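Long-range contacts in dihydrodipicolinate synthase family protein (Sinorhizobium meliloti, PDB 4DNH), which is of unknown function but folds as a TIM barrel and is probably an enzyme related to dihydrodipicolinate synthase: residues G192-D196 / T320-K324; A39-V43 / D83-R87. One frame throughout, in Å; residues are numbered along the deposited sequence.

Contact 1 of 2, residues G192-D196 / T320-K324; sequences GEMFD and TRFYK
Two pieces of chain meet beside the C-terminal end of a TIM barrel: 192-196, in the loop that follows strand 186-191, and a 3-10 turn, 320-324, leading into helix 323-333 beyond the eighth strand. In the first, Glu-193 to Phe-195 have helical backbone angles, and Gly-192 O accepts from both Phe-195 N and Asp-196 N, each at 3.1 Å. In the second, Tyr-323 N donates to Thr-320 O at 3.0 Å. The register sets Phe-195 against Arg-321 (CA-CA 4.7 Å) and Met-194 against Thr-320 (CA-CA 6.1 Å).

Phe-195 gives the most surface. Its CA-CB bond points away, but the m rotamer swings the ring back, so that Phe-195 CE1 lies 3.6 Å from Thr-320 CG2 and the ring edge, at CD1, 3.5 Å from Tyr-323 CE1. The two rings are nearly perpendicular (87°), with centroids 5.6 Å apart in an oblique pair. Thr-320, also m, points toward 192-196 and offers its methyl group, while its OG1 bonds back to Phe-316 O. Met-194, a selenomethionine, adds its CB, 4.4 Å from Thr-320 CB; the rest of its side chain leads away to Leu-234.

The polar link is indirect. Water 1 donates to Phe-195 O (3.0 Å) and accepts from Lys-324 NZ (2.9 Å), and Lys-324 NZ also donates to Arg-321 O at 2.7 Å. The chemistry is thus an aromatic and methyl patch beside a single bridging water: between these two segments, apolar packing and that bridge, rather than direct hydrogen bonds, join turn to loop.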
loop_
_atom_site.group_PDB
_atom_site.type_symbol
_atom_site.label_atom_id
_atom_site.label_comp_id
_atom_site.label_asym_id
_atom_site.label_seq_id
_atom_site.Cartn_x
_atom_site.Cartn_y
_atom_site.Cartn_z
ATOM N N GLY A 192 4.244 -10.648 -1.878
ATOM C CA GLY A 192 5.538 -11.362 -1.854
ATOM C C GLY A 192 6.203 -11.491 -0.482
ATOM O O GLY A 192 5.845 -10.780 0.462
ATOM N N GLU A 193 7.171 -12.405 -0.382
ATOM C CA GLU A 193 7.838 -12.729 0.892
ATOM C C GLU A 193 8.715 -11.624 1.488
ATOM O O GLU A 193 9.060 -11.668 2.676
ATOM C CB GLU A 193 8.624 -14.060 0.833
ATOM C CG GLU A 193 9.400 -14.339 -0.446
ATOM C CD GLU A 193 8.570 -15.100 -1.471
ATOM O OE1 GLU A 193 8.189 -14.489 -2.494
ATOM O OE2 GLU A 193 8.283 -16.301 -1.248
HETATM N N MSE A 194 9.077 -10.639 0.679
HETATM C CA MSE A 194 9.873 -9.519 1.190
HETATM C C MSE A 194 8.994 -8.623 2.025
HETATM O O MSE A 194 9.477 -7.932 2.931
HETATM C CB MSE A 194 10.545 -8.759 0.058
HETATM C CG MSE A 194 10.374 -9.577 -1.207
HETATM SE SE MSE A 194 8.783 -8.914 -2.164
HETATM C CE MSE A 194 10.038 -8.177 -3.489
ATOM N N PHE A 195 7.698 -8.640 1.728
ATOM C CA PHE A 195 6.710 -7.938 2.527
ATOM C C PHE A 195 6.230 -8.792 3.712
ATOM O O PHE A 195 6.034 -8.272 4.832
ATOM C CB PHE A 195 5.537 -7.470 1.658
ATOM C CG PHE A 195 5.916 -6.441 0.623
ATOM C CD1 PHE A 195 6.158 -5.120 0.988
ATOM C CD2 PHE A 195 6.034 -6.795 -0.718
ATOM C CE1 PHE A 195 6.513 -4.171 0.039
ATOM C CE2 PHE A 195 6.377 -5.851 -1.673
ATOM C CZ PHE A 195 6.618 -4.535 -1.295
ATOM N N ASP A 196 6.059 -10.092 3.470
ATOM C CA ASP A 196 5.646 -11.014 4.517
ATOM C C ASP A 196 6.366 -12.343 4.352
ATOM O O ASP A 196 6.009 -13.147 3.479
ATOM C CB ASP A 196 4.123 -11.216 4.513
ATOM C CG ASP A 196 3.574 -11.623 5.883
ATOM O OD1 ASP A 196 4.272 -12.334 6.651
ATOM O OD2 ASP A 196 2.432 -11.226 6.194
ATOM N N THR A 320 12.786 -4.501 3.025
ATOM C CA THR A 320 11.631 -3.846 2.423
ATOM C C THR A 320 10.385 -3.751 3.307
ATOM O O THR A 320 9.580 -2.821 3.149
ATOM C CB THR A 320 11.319 -4.516 1.081
ATOM O OG1 THR A 320 12.396 -4.226 0.199
ATOM C CG2 THR A 320 10.048 -3.973 0.454
ATOM N N ARG A 321 10.237 -4.685 4.241
ATOM C CA ARG A 321 9.055 -4.704 5.096
ATOM C C ARG A 321 8.913 -3.434 5.962
ATOM O O ARG A 321 7.865 -3.205 6.578
ATOM C CB ARG A 321 8.989 -5.985 5.932
ATOM C CG ARG A 321 10.103 -6.178 6.962
ATOM C CD ARG A 321 9.960 -7.544 7.619
ATOM N NE ARG A 321 11.011 -7.849 8.601
ATOM C CZ ARG A 321 12.272 -8.159 8.287
ATOM N NH1 ARG A 321 12.664 -8.176 7.024
ATOM N NH2 ARG A 321 13.160 -8.417 9.241
ATOM N N PHE A 322 9.954 -2.601 5.976
ATOM C CA PHE A 322 9.978 -1.397 6.812
ATOM C C PHE A 322 9.670 -0.147 6.020
ATOM O O PHE A 322 9.795 0.960 6.536
ATOM C CB PHE A 322 11.319 -1.250 7.554
ATOM C CG PHE A 322 11.603 -2.371 8.532
ATOM C CD1 PHE A 322 10.650 -2.754 9.473
ATOM C CD2 PHE A 322 12.819 -3.047 8.503
ATOM C CE1 PHE A 322 10.902 -3.793 10.365
ATOM C CE2 PHE A 322 13.069 -4.092 9.389
ATOM C CZ PHE A 322 12.106 -4.467 10.319
ATOM N N TYR A 323 9.239 -0.316 4.776
ATOM C CA TYR A 323 8.819 0.824 3.967
ATOM C C TYR A 323 7.804 1.722 4.657
ATOM O O TYR A 323 7.793 2.928 4.428
ATOM C CB TYR A 323 8.263 0.369 2.620
ATOM C CG TYR A 323 6.883 -0.238 2.657
ATOM C CD1 TYR A 323 6.711 -1.609 2.823
ATOM C CD2 TYR A 323 5.745 0.547 2.464
ATOM C CE1 TYR A 323 5.436 -2.174 2.829
ATOM C CE2 TYR A 323 4.479 -0.008 2.466
ATOM C CZ TYR A 323 4.337 -1.363 2.661
ATOM O OH TYR A 323 3.098 -1.925 2.668
ATOM N N LYS A 324 6.969 1.146 5.517
ATOM C CA LYS A 324 5.885 1.910 6.115
ATOM C C LYS A 324 6.431 3.052 6.948
ATOM O O LYS A 324 5.802 4.112 7.083
ATOM C CB LYS A 324 4.981 1.010 6.937
ATOM C CG LYS A 324 4.486 -0.198 6.159
ATOM C CD LYS A 324 4.500 -1.395 7.068
ATOM C CE LYS A 324 4.402 -2.681 6.305
ATOM N NZ LYS A 324 5.257 -3.636 7.037
HETATM O O HOH W 1 5.499 -5.357 4.767
#

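Contact 2 of 2, residues A39-V43 / D83-R87; sequences AAAHV and DTAQR
This contact belongs to the C-terminal end of a parallel (beta/alpha)8, or TIM, barrel: 39-43 runs off the end of the first strand, 37-40, and 83-87 lies in the loop after its neighbour, strand 77-80. The first segment stays extended throughout. The second makes a 3-10 turn at Asp-83 and Thr-84, with Gln-86 N donating to Asp-83 O at 2.9 Å, and Gln-86 takes a left-handed helical conformation (phi/psi 75/21°).

Ala-39 is still bound in the sheet through backbone bonds to Gly-77 and Ala-79. Ala-40 points toward the turn: its CB lies 3.4 Å from Thr-84 OG1, and its O 3.3 Å from Thr-84 CG2. Thr-84, an m rotamer, buries more surface here than any other residue, and its hydroxyl is probably hydrogen-bonded to Tyr-323 OH. Ala-41 turns its CB away, onto Arg-68 and Leu-71 of helix 61-73, yet its O sits 3.4 Å from Ala-85 CB. His-42 and Ala-85 are the nearest CA pair (4.2 Å), and His-42 CA lies 3.7 Å from Thr-84 O. The imidazole leads off to a hydrogen bond from ND1 to Asp-280 and meets the ring of Phe-67. Val-43, a t rotamer, faces the turn again and packs CG2 against Ala-85 CB at 3.6 Å.

Two waters bridge Val-43 to the turn through Gln-86 OE1, which lies 2.6 Å from water 2 and 2.9 Å from water 3. Water 3 is 2.6 Å from Val-43 O, while water 2 accepts from Val-43 N at 2.9 Å and sits 3.0 Å from Thr-84 O.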
loop_
_atom_site.group_PDB
_atom_site.type_symbol
_atom_site.label_atom_id
_atom_site.label_comp_id
_atom_site.label_asym_id
_atom_site.label_seq_id
_atom_site.Cartn_x
_atom_site.Cartn_y
_atom_site.Cartn_z
ATOM N N ALA A 39 -4.533 4.252 -3.397
ATOM C CA ALA A 39 -3.428 4.289 -2.471
ATOM C C ALA A 39 -3.728 3.362 -1.279
ATOM O O ALA A 39 -4.821 3.398 -0.696
ATOM C CB ALA A 39 -3.167 5.711 -2.026
ATOM N N ALA A 40 -2.773 2.496 -0.940
ATOM C CA ALA A 40 -2.882 1.709 0.286
ATOM C C ALA A 40 -2.471 2.634 1.429
ATOM O O ALA A 40 -1.313 3.046 1.504
ATOM C CB ALA A 40 -1.989 0.484 0.221
ATOM N N ALA A 41 -3.410 2.970 2.310
ATOM C CA ALA A 41 -3.190 4.074 3.224
ATOM C C ALA A 41 -2.698 3.625 4.596
ATOM O O ALA A 41 -3.122 2.586 5.120
ATOM C CB ALA A 41 -4.463 4.899 3.361
ATOM N N HIS A 42 -1.826 4.439 5.181
ATOM C CA HIS A 42 -1.191 4.140 6.464
ATOM C C HIS A 42 -2.106 4.495 7.609
ATOM O O HIS A 42 -3.151 5.129 7.409
ATOM C CB HIS A 42 0.122 4.914 6.580
ATOM C CG HIS A 42 -0.068 6.397 6.748
ATOM N ND1 HIS A 42 -0.330 7.211 5.716
ATOM C CD2 HIS A 42 -0.042 7.201 7.887
ATOM C CE1 HIS A 42 -0.452 8.474 6.164
ATOM N NE2 HIS A 42 -0.281 8.462 7.492
ATOM N N VAL A 43 -1.701 4.099 8.818
ATOM C CA VAL A 43 -2.430 4.386 10.054
ATOM C C VAL A 43 -1.679 5.365 10.952
ATOM O O VAL A 43 -0.482 5.212 11.165
ATOM C CB VAL A 43 -2.689 3.089 10.853
ATOM C CG1 VAL A 43 -3.286 3.409 12.224
ATOM C CG2 VAL A 43 -3.628 2.186 10.079
ATOM N N ASP A 83 -1.478 -3.904 3.710
ATOM C CA ASP A 83 -0.126 -4.060 4.209
ATOM C C ASP A 83 0.450 -2.724 4.667
ATOM O O ASP A 83 1.155 -2.681 5.653
ATOM C CB ASP A 83 0.773 -4.686 3.144
ATOM C CG ASP A 83 2.103 -5.113 3.701
ATOM O OD1 ASP A 83 2.164 -6.196 4.322
ATOM O OD2 ASP A 83 3.088 -4.358 3.533
ATOM N N THR A 84 0.142 -1.635 3.963
ATOM C CA THR A 84 0.619 -0.294 4.373
ATOM C C THR A 84 0.035 0.155 5.714
ATOM O O THR A 84 0.635 0.966 6.417
ATOM C CB THR A 84 0.337 0.791 3.307
ATOM O OG1 THR A 84 0.844 0.359 2.046
ATOM C CG2 THR A 84 1.017 2.095 3.659
ATOM N N ALA A 85 -1.138 -0.354 6.070
ATOM C CA ALA A 85 -1.747 0.035 7.353
ATOM C C ALA A 85 -1.237 -0.901 8.429
ATOM O O ALA A 85 -1.768 -0.940 9.524
ATOM C CB ALA A 85 -3.261 0.009 7.269
ATOM N N GLN A 86 -0.204 -1.668 8.067
ATOM C CA GLN A 86 0.567 -2.520 8.983
ATOM C C GLN A 86 -0.167 -3.772 9.383
ATOM O O GLN A 86 0.156 -4.376 10.410
ATOM C CB GLN A 86 1.094 -1.748 10.205
ATOM C CG GLN A 86 2.271 -0.848 9.861
ATOM C CD GLN A 86 2.560 0.207 10.914
ATOM O OE1 GLN A 86 2.128 1.359 10.796
ATOM N NE2 GLN A 86 3.294 -0.178 11.952
ATOM N N ARG A 87 -1.154 -4.143 8.557
ATOM C CA ARG A 87 -1.924 -5.378 8.683
ATOM C C ARG A 87 -0.992 -6.582 8.865
ATOM O O ARG A 87 0.007 -6.721 8.142
ATOM C CB ARG A 87 -2.778 -5.568 7.424
ATOM C CG ARG A 87 -3.833 -6.668 7.520
ATOM C CD ARG A 87 -5.046 -6.195 8.310
ATOM N NE ARG A 87 -6.133 -7.155 8.242
ATOM C CZ ARG A 87 -7.165 -7.085 7.405
ATOM N NH1 ARG A 87 -8.083 -8.042 7.435
ATOM N NH2 ARG A 87 -7.291 -6.071 6.538
HETATM O O HOH W 2 0.701 2.498 8.997
HETATM O O HOH W 3 1.607 3.944 12.048
#

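How the contacts relate
Contact 2 closes before contact 1 opens along the chain, yet their centres lie only 12 Å apart and their second segments touch. Tyr-323 OH probably hydrogen-bonds both Asp-83 OD2, at 2.6 Å, and Thr-84 OG1, at 3.3 Å. Beside it, Lys-324 CE packs 3.3 Å from Asp-83 O and Lys-324 CD 3.6 Å from Gln-86 CG. The 320-324 segment, leading into helix 323-333, thus touches the loops after both the second and the fifth strands at the C-terminal mouth, where TIM-barrel enzymes carry their active sites. Bound glycerol, probably from the crystallisation liquor, lies about 4 Å from the side chain of Phe-195 and about 4 Å from that of Thr-84, consistent with a pocket at this mouth.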